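Local coordinates for protein methylxanthine N1-demethylase NdmA (Pseudomonas putida, PDB 6ICN) that catalyses the N1-demethylation of caffeine to theobromine and formaldehyde, the first step of caffeine degradation, as a Rieske non-heme iron oxygenase, at residues R181-F186 / F249-E254; G239-T244 / L253-Y258; S262-F267 / F284-S289. All coordinates share one frame; numbering follows the deposited sequence.

Interaction 1: R181-F186 / F249-E254; sequences RRWENF and FAINLE. With CFF (caffeine), chain F.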
# COMPACT_ATOMS: atom_id res chain seq x y z
N ARG A 181 -2.79 -6.00 -32.93
CA ARG A 181 -1.93 -4.84 -32.78
C ARG A 181 -0.52 -5.25 -32.34
O ARG A 181 0.46 -4.62 -32.74
CB ARG A 181 -2.56 -3.84 -31.80
CG ARG A 181 -3.87 -3.24 -32.34
CD ARG A 181 -3.78 -1.76 -32.27
NE ARG A 181 -5.03 -1.03 -32.44
CZ ARG A 181 -5.24 -0.15 -33.42
NH1 ARG A 181 -4.30 0.03 -34.34
NH2 ARG A 181 -6.37 0.54 -33.47
N ARG A 182 -0.42 -6.32 -31.54
CA ARG A 182 0.90 -6.79 -31.12
C ARG A 182 1.68 -7.33 -32.31
O ARG A 182 2.87 -7.04 -32.46
CB ARG A 182 0.75 -7.85 -30.03
CG ARG A 182 1.96 -7.96 -29.11
CD ARG A 182 3.04 -8.87 -29.69
NE ARG A 182 4.32 -8.62 -29.03
CZ ARG A 182 5.15 -7.62 -29.34
NH1 ARG A 182 4.84 -6.78 -30.34
NH2 ARG A 182 6.29 -7.46 -28.66
N TRP A 183 1.02 -8.11 -33.17
CA TRP A 183 1.67 -8.65 -34.36
C TRP A 183 2.20 -7.51 -35.23
O TRP A 183 3.37 -7.51 -35.65
CB TRP A 183 0.69 -9.52 -35.14
CG TRP A 183 1.31 -10.34 -36.27
CD1 TRP A 183 1.64 -11.66 -36.22
CD2 TRP A 183 1.65 -9.89 -37.60
NE1 TRP A 183 2.17 -12.07 -37.44
CE2 TRP A 183 2.18 -11.00 -38.30
CE3 TRP A 183 1.55 -8.66 -38.27
CZ2 TRP A 183 2.64 -10.91 -39.62
CZ3 TRP A 183 1.99 -8.58 -39.60
CH2 TRP A 183 2.53 -9.70 -40.26
N GLU A 184 1.36 -6.51 -35.49
CA GLU A 184 1.79 -5.40 -36.33
C GLU A 184 2.94 -4.63 -35.69
O GLU A 184 3.87 -4.19 -36.39
CB GLU A 184 0.60 -4.48 -36.63
CG GLU A 184 -0.49 -5.21 -37.39
CD GLU A 184 -1.57 -4.29 -37.90
OE1 GLU A 184 -1.31 -3.07 -37.99
OE2 GLU A 184 -2.68 -4.79 -38.18
N ASN A 185 2.93 -4.48 -34.36
CA ASN A 185 4.05 -3.83 -33.69
C ASN A 185 5.35 -4.61 -33.89
O ASN A 185 6.42 -4.02 -34.10
CB ASN A 185 3.73 -3.66 -32.20
CG ASN A 185 4.92 -3.17 -31.39
OD1 ASN A 185 5.51 -3.93 -30.63
ND2 ASN A 185 5.29 -1.90 -31.57
N PHE A 186 5.29 -5.94 -33.87
CA PHE A 186 6.51 -6.73 -33.95
C PHE A 186 7.15 -6.65 -35.33
O PHE A 186 8.38 -6.66 -35.44
CB PHE A 186 6.22 -8.18 -33.58
CG PHE A 186 7.44 -8.97 -33.25
CD1 PHE A 186 8.17 -9.60 -34.25
CD2 PHE A 186 7.88 -9.08 -31.93
CE1 PHE A 186 9.32 -10.33 -33.95
CE2 PHE A 186 9.04 -9.80 -31.63
CZ PHE A 186 9.74 -10.43 -32.63
N PHE A 249 -0.94 -15.23 -35.43
CA PHE A 249 -0.28 -14.41 -34.41
C PHE A 249 1.16 -14.79 -34.09
O PHE A 249 1.75 -14.19 -33.18
CB PHE A 249 -1.10 -14.43 -33.11
CG PHE A 249 -2.49 -13.87 -33.25
CD1 PHE A 249 -2.72 -12.69 -33.95
CD2 PHE A 249 -3.56 -14.54 -32.68
CE1 PHE A 249 -4.02 -12.20 -34.09
CE2 PHE A 249 -4.86 -14.05 -32.81
CZ PHE A 249 -5.09 -12.87 -33.53
N ALA A 250 1.73 -15.78 -34.75
CA ALA A 250 3.08 -16.24 -34.41
C ALA A 250 4.09 -15.69 -35.40
O ALA A 250 3.85 -15.71 -36.61
CB ALA A 250 3.14 -17.76 -34.39
N ILE A 251 5.22 -15.20 -34.89
CA ILE A 251 6.30 -14.67 -35.72
C ILE A 251 7.60 -15.38 -35.39
O ILE A 251 8.06 -15.36 -34.24
CB ILE A 251 6.46 -13.15 -35.55
CG1 ILE A 251 5.17 -12.43 -35.94
CG2 ILE A 251 7.66 -12.63 -36.34
CD1 ILE A 251 5.09 -11.05 -35.34
N ASN A 252 8.23 -15.98 -36.41
CA ASN A 252 9.56 -16.56 -36.30
C ASN A 252 10.51 -15.66 -37.08
O ASN A 252 10.39 -15.54 -38.31
CB ASN A 252 9.58 -17.99 -36.84
CG ASN A 252 10.92 -18.68 -36.60
OD1 ASN A 252 11.11 -19.34 -35.57
ND2 ASN A 252 11.84 -18.55 -37.54
N LEU A 253 11.42 -14.99 -36.37
CA LEU A 253 12.36 -14.06 -36.99
C LEU A 253 13.78 -14.61 -36.85
O LEU A 253 14.32 -14.69 -35.73
CB LEU A 253 12.25 -12.66 -36.35
CG LEU A 253 13.35 -11.66 -36.72
CD1 LEU A 253 13.44 -11.46 -38.25
CD2 LEU A 253 13.10 -10.31 -36.03
N GLU A 254 14.39 -14.98 -37.97
CA GLU A 254 15.78 -15.44 -37.97
C GLU A 254 16.68 -14.28 -38.34
O GLU A 254 16.54 -13.71 -39.43
CB GLU A 254 15.97 -16.60 -38.95
CG GLU A 254 15.23 -17.86 -38.56
CD GLU A 254 15.28 -18.92 -39.67
OE1 GLU A 254 14.32 -19.03 -40.47
OE2 GLU A 254 16.31 -19.64 -39.74
N1 CFF F . 11.62 -7.02 -32.39
C2 CFF F . 12.75 -7.00 -33.16
C10 CFF F . 10.34 -6.67 -32.98
C6 CFF F . 11.68 -7.35 -31.09
N3 CFF F . 13.95 -7.32 -32.62
O11 CFF F . 12.69 -6.70 -34.32
C12 CFF F . 15.16 -7.30 -33.43
C4 CFF F . 14.02 -7.65 -31.31
C5 CFF F . 12.91 -7.68 -30.55
N9 CFF F . 15.06 -8.00 -30.53
O13 CFF F . 10.69 -7.36 -30.42
N7 CFF F . 13.26 -8.05 -29.30
C8 CFF F . 14.58 -8.25 -29.29
C14 CFF F . 12.60 -8.28 -28.03
O HOH W 1 1.85 -14.81 -38.00

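Interaction 2: G239-T244 / L253-Y258; sequences GSFSYT and LEVSKY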
# COMPACT_ATOMS: atom_id res chain seq x y z
N GLY A 239 20.51 -7.35 -38.10
CA GLY A 239 21.20 -7.95 -39.23
C GLY A 239 20.27 -8.23 -40.39
O GLY A 239 19.34 -7.46 -40.64
N SER A 240 20.50 -9.33 -41.11
CA SER A 240 19.59 -9.75 -42.16
C SER A 240 18.43 -10.53 -41.55
O SER A 240 18.65 -11.55 -40.89
CB SER A 240 20.32 -10.59 -43.20
OG SER A 240 19.38 -11.19 -44.07
N PHE A 241 17.20 -10.06 -41.77
CA PHE A 241 16.00 -10.56 -41.11
C PHE A 241 15.21 -11.47 -42.05
O PHE A 241 14.76 -11.02 -43.10
CB PHE A 241 15.08 -9.41 -40.69
CG PHE A 241 15.52 -8.65 -39.46
CD1 PHE A 241 16.75 -8.87 -38.87
CD2 PHE A 241 14.67 -7.69 -38.90
CE1 PHE A 241 17.12 -8.15 -37.74
CE2 PHE A 241 15.04 -6.97 -37.78
CZ PHE A 241 16.27 -7.20 -37.20
N SER A 242 14.95 -12.71 -41.63
CA SER A 242 14.07 -13.61 -42.38
C SER A 242 12.87 -13.98 -41.52
O SER A 242 13.03 -14.65 -40.50
CB SER A 242 14.82 -14.86 -42.83
OG SER A 242 13.92 -15.76 -43.45
N TYR A 243 11.67 -13.57 -41.95
CA TYR A 243 10.44 -13.78 -41.19
C TYR A 243 9.65 -14.95 -41.75
O TYR A 243 9.40 -15.02 -42.96
CB TYR A 243 9.54 -12.54 -41.24
CG TYR A 243 10.05 -11.29 -40.58
CD1 TYR A 243 10.94 -10.45 -41.24
CD2 TYR A 243 9.61 -10.91 -39.30
CE1 TYR A 243 11.40 -9.28 -40.65
CE2 TYR A 243 10.05 -9.73 -38.71
CZ TYR A 243 10.95 -8.93 -39.40
OH TYR A 243 11.41 -7.77 -38.83
N THR A 244 9.20 -15.83 -40.85
CA THR A 244 8.21 -16.85 -41.18
C THR A 244 7.09 -16.69 -40.17
O THR A 244 7.27 -17.01 -38.98
CB THR A 244 8.80 -18.26 -41.10
OG1 THR A 244 9.97 -18.33 -41.92
CG2 THR A 244 7.78 -19.28 -41.56
N LEU A 253 11.42 -14.99 -36.37
CA LEU A 253 12.36 -14.06 -36.99
C LEU A 253 13.78 -14.61 -36.85
O LEU A 253 14.32 -14.69 -35.73
CB LEU A 253 12.25 -12.66 -36.35
CG LEU A 253 13.35 -11.66 -36.72
CD1 LEU A 253 13.44 -11.46 -38.25
CD2 LEU A 253 13.10 -10.31 -36.03
N GLU A 254 14.39 -14.98 -37.97
CA GLU A 254 15.78 -15.44 -37.97
C GLU A 254 16.68 -14.28 -38.34
O GLU A 254 16.54 -13.71 -39.43
CB GLU A 254 15.97 -16.60 -38.95
CG GLU A 254 15.23 -17.86 -38.56
CD GLU A 254 15.28 -18.92 -39.67
OE1 GLU A 254 14.32 -19.03 -40.47
OE2 GLU A 254 16.31 -19.64 -39.74
N VAL A 255 17.60 -13.92 -37.44
CA VAL A 255 18.53 -12.81 -37.66
C VAL A 255 19.93 -13.38 -37.89
O VAL A 255 20.48 -14.08 -37.02
CB VAL A 255 18.55 -11.82 -36.49
CG1 VAL A 255 19.48 -10.65 -36.81
CG2 VAL A 255 17.15 -11.32 -36.16
N SER A 256 20.51 -13.08 -39.05
CA SER A 256 21.95 -13.20 -39.22
C SER A 256 22.56 -11.86 -38.81
O SER A 256 22.57 -10.91 -39.59
CB SER A 256 22.29 -13.58 -40.66
OG SER A 256 21.49 -14.68 -41.07
N LYS A 257 23.06 -11.79 -37.57
CA LYS A 257 23.52 -10.53 -37.00
C LYS A 257 24.74 -9.99 -37.73
O LYS A 257 25.63 -10.75 -38.12
CB LYS A 257 23.87 -10.70 -35.51
CG LYS A 257 22.69 -11.02 -34.59
CD LYS A 257 23.19 -11.34 -33.19
CE LYS A 257 23.94 -10.16 -32.58
NZ LYS A 257 24.49 -10.49 -31.23
N TYR A 258 24.79 -8.66 -37.88
CA TYR A 258 25.95 -8.02 -38.49
C TYR A 258 27.15 -8.01 -37.55
O TYR A 258 28.28 -8.30 -37.97
CB TYR A 258 25.60 -6.58 -38.90
CG TYR A 258 24.54 -6.45 -39.97
CD1 TYR A 258 24.35 -7.44 -40.93
CD2 TYR A 258 23.73 -5.32 -40.02
CE1 TYR A 258 23.38 -7.31 -41.91
CE2 TYR A 258 22.75 -5.18 -40.99
CZ TYR A 258 22.58 -6.17 -41.94
OH TYR A 258 21.61 -6.03 -42.91
O HOH W 2 12.19 -17.43 -40.27
O HOH W 3 15.02 -18.24 -42.98

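Interaction 3: S262-F267 / F284-S289; sequences SLHVLF and FAREQS. With CFF (caffeine), chain F.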
# COMPACT_ATOMS: atom_id res chain seq x y z
N SER A 262 26.55 -14.29 -36.45
CA SER A 262 25.98 -15.49 -35.84
C SER A 262 24.46 -15.41 -35.85
O SER A 262 23.87 -14.32 -35.93
CB SER A 262 26.51 -15.68 -34.42
OG SER A 262 26.36 -14.50 -33.66
N LEU A 263 23.82 -16.57 -35.75
CA LEU A 263 22.37 -16.67 -35.87
C LEU A 263 21.70 -16.37 -34.53
O LEU A 263 22.16 -16.81 -33.47
CB LEU A 263 21.98 -18.07 -36.36
CG LEU A 263 20.49 -18.36 -36.55
CD1 LEU A 263 19.88 -17.42 -37.58
CD2 LEU A 263 20.26 -19.82 -36.95
N HIS A 264 20.63 -15.58 -34.58
CA HIS A 264 19.81 -15.26 -33.42
C HIS A 264 18.36 -15.35 -33.88
O HIS A 264 18.00 -14.72 -34.88
CB HIS A 264 20.15 -13.86 -32.88
CG HIS A 264 19.63 -13.56 -31.50
ND1 HIS A 264 20.43 -13.56 -30.38
CD2 HIS A 264 18.39 -13.22 -31.08
CE1 HIS A 264 19.70 -13.25 -29.32
NE2 HIS A 264 18.46 -13.03 -29.72
N VAL A 265 17.54 -16.15 -33.20
CA VAL A 265 16.16 -16.38 -33.61
C VAL A 265 15.22 -15.86 -32.53
O VAL A 265 15.41 -16.17 -31.35
CB VAL A 265 15.88 -17.88 -33.86
CG1 VAL A 265 14.47 -18.07 -34.39
CG2 VAL A 265 16.92 -18.47 -34.83
N LEU A 266 14.22 -15.08 -32.94
CA LEU A 266 13.18 -14.60 -32.04
C LEU A 266 11.85 -15.23 -32.44
O LEU A 266 11.44 -15.13 -33.60
CB LEU A 266 13.06 -13.08 -32.07
CG LEU A 266 14.33 -12.31 -31.75
CD1 LEU A 266 14.19 -10.88 -32.25
CD2 LEU A 266 14.59 -12.33 -30.24
N PHE A 267 11.19 -15.88 -31.49
CA PHE A 267 9.89 -16.49 -31.73
C PHE A 267 8.91 -15.81 -30.80
O PHE A 267 9.00 -15.96 -29.57
CB PHE A 267 9.94 -18.00 -31.52
CG PHE A 267 8.62 -18.70 -31.68
CD1 PHE A 267 8.11 -18.98 -32.94
CD2 PHE A 267 7.89 -19.08 -30.56
CE1 PHE A 267 6.91 -19.64 -33.08
CE2 PHE A 267 6.66 -19.75 -30.69
CZ PHE A 267 6.17 -20.03 -31.96
N PHE A 284 13.78 -17.25 -27.47
CA PHE A 284 14.86 -16.82 -28.34
C PHE A 284 15.99 -17.83 -28.30
O PHE A 284 16.24 -18.48 -27.28
CB PHE A 284 15.38 -15.39 -28.02
CG PHE A 284 16.05 -15.25 -26.69
CD1 PHE A 284 15.32 -14.98 -25.55
CD2 PHE A 284 17.43 -15.38 -26.58
CE1 PHE A 284 15.95 -14.84 -24.32
CE2 PHE A 284 18.07 -15.26 -25.35
CZ PHE A 284 17.33 -14.99 -24.22
N ALA A 285 16.65 -17.97 -29.45
CA ALA A 285 17.70 -18.96 -29.64
C ALA A 285 18.93 -18.29 -30.21
O ALA A 285 18.81 -17.36 -31.02
CB ALA A 285 17.27 -20.10 -30.57
N ARG A 286 20.11 -18.73 -29.78
CA ARG A 286 21.31 -18.07 -30.28
C ARG A 286 22.42 -19.08 -30.50
O ARG A 286 22.58 -20.04 -29.74
CB ARG A 286 21.79 -16.95 -29.35
CG ARG A 286 22.23 -17.39 -27.95
CD ARG A 286 22.28 -16.15 -27.07
NE ARG A 286 23.06 -16.32 -25.84
CZ ARG A 286 22.58 -16.85 -24.72
NH1 ARG A 286 21.32 -17.29 -24.66
NH2 ARG A 286 23.35 -16.92 -23.64
N GLU A 287 23.19 -18.83 -31.57
CA GLU A 287 24.32 -19.67 -31.92
C GLU A 287 25.52 -19.39 -31.02
O GLU A 287 26.17 -20.32 -30.54
CB GLU A 287 24.67 -19.42 -33.39
CG GLU A 287 25.78 -20.29 -33.93
CD GLU A 287 26.05 -19.98 -35.39
OE1 GLU A 287 25.62 -18.91 -35.88
OE2 GLU A 287 26.70 -20.82 -36.05
N GLN A 288 25.82 -18.11 -30.78
CA GLN A 288 26.86 -17.70 -29.84
C GLN A 288 26.24 -17.66 -28.45
O GLN A 288 25.50 -16.74 -28.12
CB GLN A 288 27.45 -16.35 -30.24
CG GLN A 288 28.45 -16.43 -31.39
CD GLN A 288 29.05 -15.07 -31.73
OE1 GLN A 288 28.72 -14.05 -31.12
NE2 GLN A 288 29.95 -15.06 -32.72
N SER A 289 26.54 -18.67 -27.63
CA SER A 289 25.79 -18.85 -26.39
C SER A 289 26.69 -18.96 -25.16
O SER A 289 26.23 -19.43 -24.11
CB SER A 289 24.89 -20.08 -26.48
OG SER A 289 25.64 -21.27 -26.67
N1 CFF F . 11.62 -7.02 -32.39
C2 CFF F . 12.75 -7.00 -33.16
C10 CFF F . 10.34 -6.67 -32.98
C6 CFF F . 11.68 -7.35 -31.09
N3 CFF F . 13.95 -7.32 -32.62
O11 CFF F . 12.69 -6.70 -34.32
C12 CFF F . 15.16 -7.30 -33.43
C4 CFF F . 14.02 -7.65 -31.31
C5 CFF F . 12.91 -7.68 -30.55
N9 CFF F . 15.06 -8.00 -30.53
O13 CFF F . 10.69 -7.36 -30.42
N7 CFF F . 13.26 -8.05 -29.30
C8 CFF F . 14.58 -8.25 -29.29
C14 CFF F . 12.60 -8.28 -28.03
O HOH W 4 24.32 -15.66 -32.02

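Interaction 1: R181-F186 / F249-E254
I251 reaches across from its strand and fits its branched side chain between W183 and F186 of helix 181-186. Its CB lies 4.1 Å from F186 CD1, at the start of the contact. CG1 turns to the indole, 3.4 Å from W183 NE1, while CG2 approaches the F186 ring obliquely, 3.7 Å from F186 CE1, on the side opposite caffeine. The terminal CD1 serves both aromatic residues. It touches F186 CB at 3.6 Å and makes a CH-pi contact over the W183 five-membered ring, 3.8 Å from the centroid and 18° off the normal. With CG1 beside the backbone N (chi1 -60°), CG2 is left anti to that N, which sends the two branches to different rings. The indole N-H is taken up by a water: W183 NE1 donates to it over 2.8 Å, and the water donates in turn to A250 O. Caffeine C10, the N1-methyl the enzyme removes, stands 3.5 Å above the plane of the F186 ring, over its centre. L253 CD2 adds a looser contact to F186 CE1. This helix-on-sheet packing is characteristic of the Rieske oxygenase catalytic domain, and here it backs F186 in the caffeine pocket.

Interaction 2: G239-T244 / L253-Y258
Strands 239-246 and 250-257 form a beta hairpin in the central antiparallel sheet of the catalytic domain, and G239-T244 and L253-Y258 pair along its two arms, 163° apart in direction. Two hydrogen-bonded pairs, S240 with S256 and S242 with E254, contribute four backbone bonds. The bond from E254 N to S242 O is 2.9 Å and nearly straight at 172°, whereas the one from S240 N to S256 O meets its acceptor from well above the carbonyl plane. F241, Y243, L253 and V255 occupy one face of the hairpin. With CG anti to the backbone N (chi1 169°), L253 sends CD1 into a CH-pi contact over the centre of the Y243 ring, 3.7 Å from its centroid, and the same CD1 also meets F241 CB at 3.6 Å. V255 lies alongside F241, its CG2 3.5 Å from F241 CE1. Farther along, G239 CA sits over the centre of the Y258 ring, 3.4 Å from the centroid. Y258 OH is hydrogen-bonded to T226 O, which holds the ring from its far end. An alanine in place of Y258 removes the ring and its hydroxyl, which would probably uncover G239 CA and leave T226 O without this partner. On the other face, a water bridges S242 OG and E254 OE1, donating to E254 OE1 over 2.7 Å. The chemistry thus divides by face: F241 and L253 present carbon to caffeine, while the serines and E254 belong to a polar, partly hydrated surface.

Interaction 3: S262-F267 / F284-S289
L263-F267 and F284-R286 run antiparallel, at 172°, their axes 4.6 Å apart, with V265 and A285 as a hydrogen-bonded pair flanked by the non-hydrogen-bonded pairs H264-R286 and L266-F284. They are the paired ends of the beta hairpin formed by strands 263-274 and 277-286, part of the catalytic-domain sheet. V265 N donates to A285 O over 2.8 Å in a nearly straight bond, and A285 N returns the bond to V265 O. Beyond R286 the second chain leaves the strand, yet the pairing goes on for one more residue, half through the backbone and half through a side chain. E287 N donates to L263 O at 3.0 Å, and L263 N gives its hydrogen to E287 OE1 at 3.0 Å, the carboxylate oxygen standing where a strand carbonyl might. The extended E287 chain, CG anti to the backbone N at chi1 -176°, brings OE1 back to that position. A water completes this end, donating to L263 O, accepting from Q288 N and bonded to S262 OG, which has a further partner in S260.

H264, L266, F284 and R286 share the face toward helix 293-313. The H264 and F284 rings are almost parallel, their planes 6° apart, but slid so far that the centroids are 5.9 Å from each other and overlap is slight. H264 ND1 lies beside R286 CB at 3.8 Å, while the guanidinium extends away to salt bridges with D291 and D293. V265 CB and A285 CB meet on the opposite face. L266 joins the hairpin to the substrate: its CD2 packs against F284 CB at 3.9 Å, and its CD1 lies over the face of caffeine, 3.4 Å from atom C4.

In the fold
Helix 181-186 opens interaction 1, which closes only at 249-254 after a long excursion. Segment 239-244 begins within that excursion, so interaction 2 opens before interaction 1 has closed and finishes slightly beyond it, on the same strand; the two share L253 and E254. Interaction 3 follows in series, its 262-267 segment starting after both have closed and pairing with 284-289. Probable backbone hydrogen bonds join the three: N252 O with T244 N, L253 N with L266 O, and V255 N with H264 O. Strands 239-246, 250-257, 263-274 and 277-286 are thus consecutive in one sheet, with helix 181-186 attached to it and caffeine touched from all three contacts.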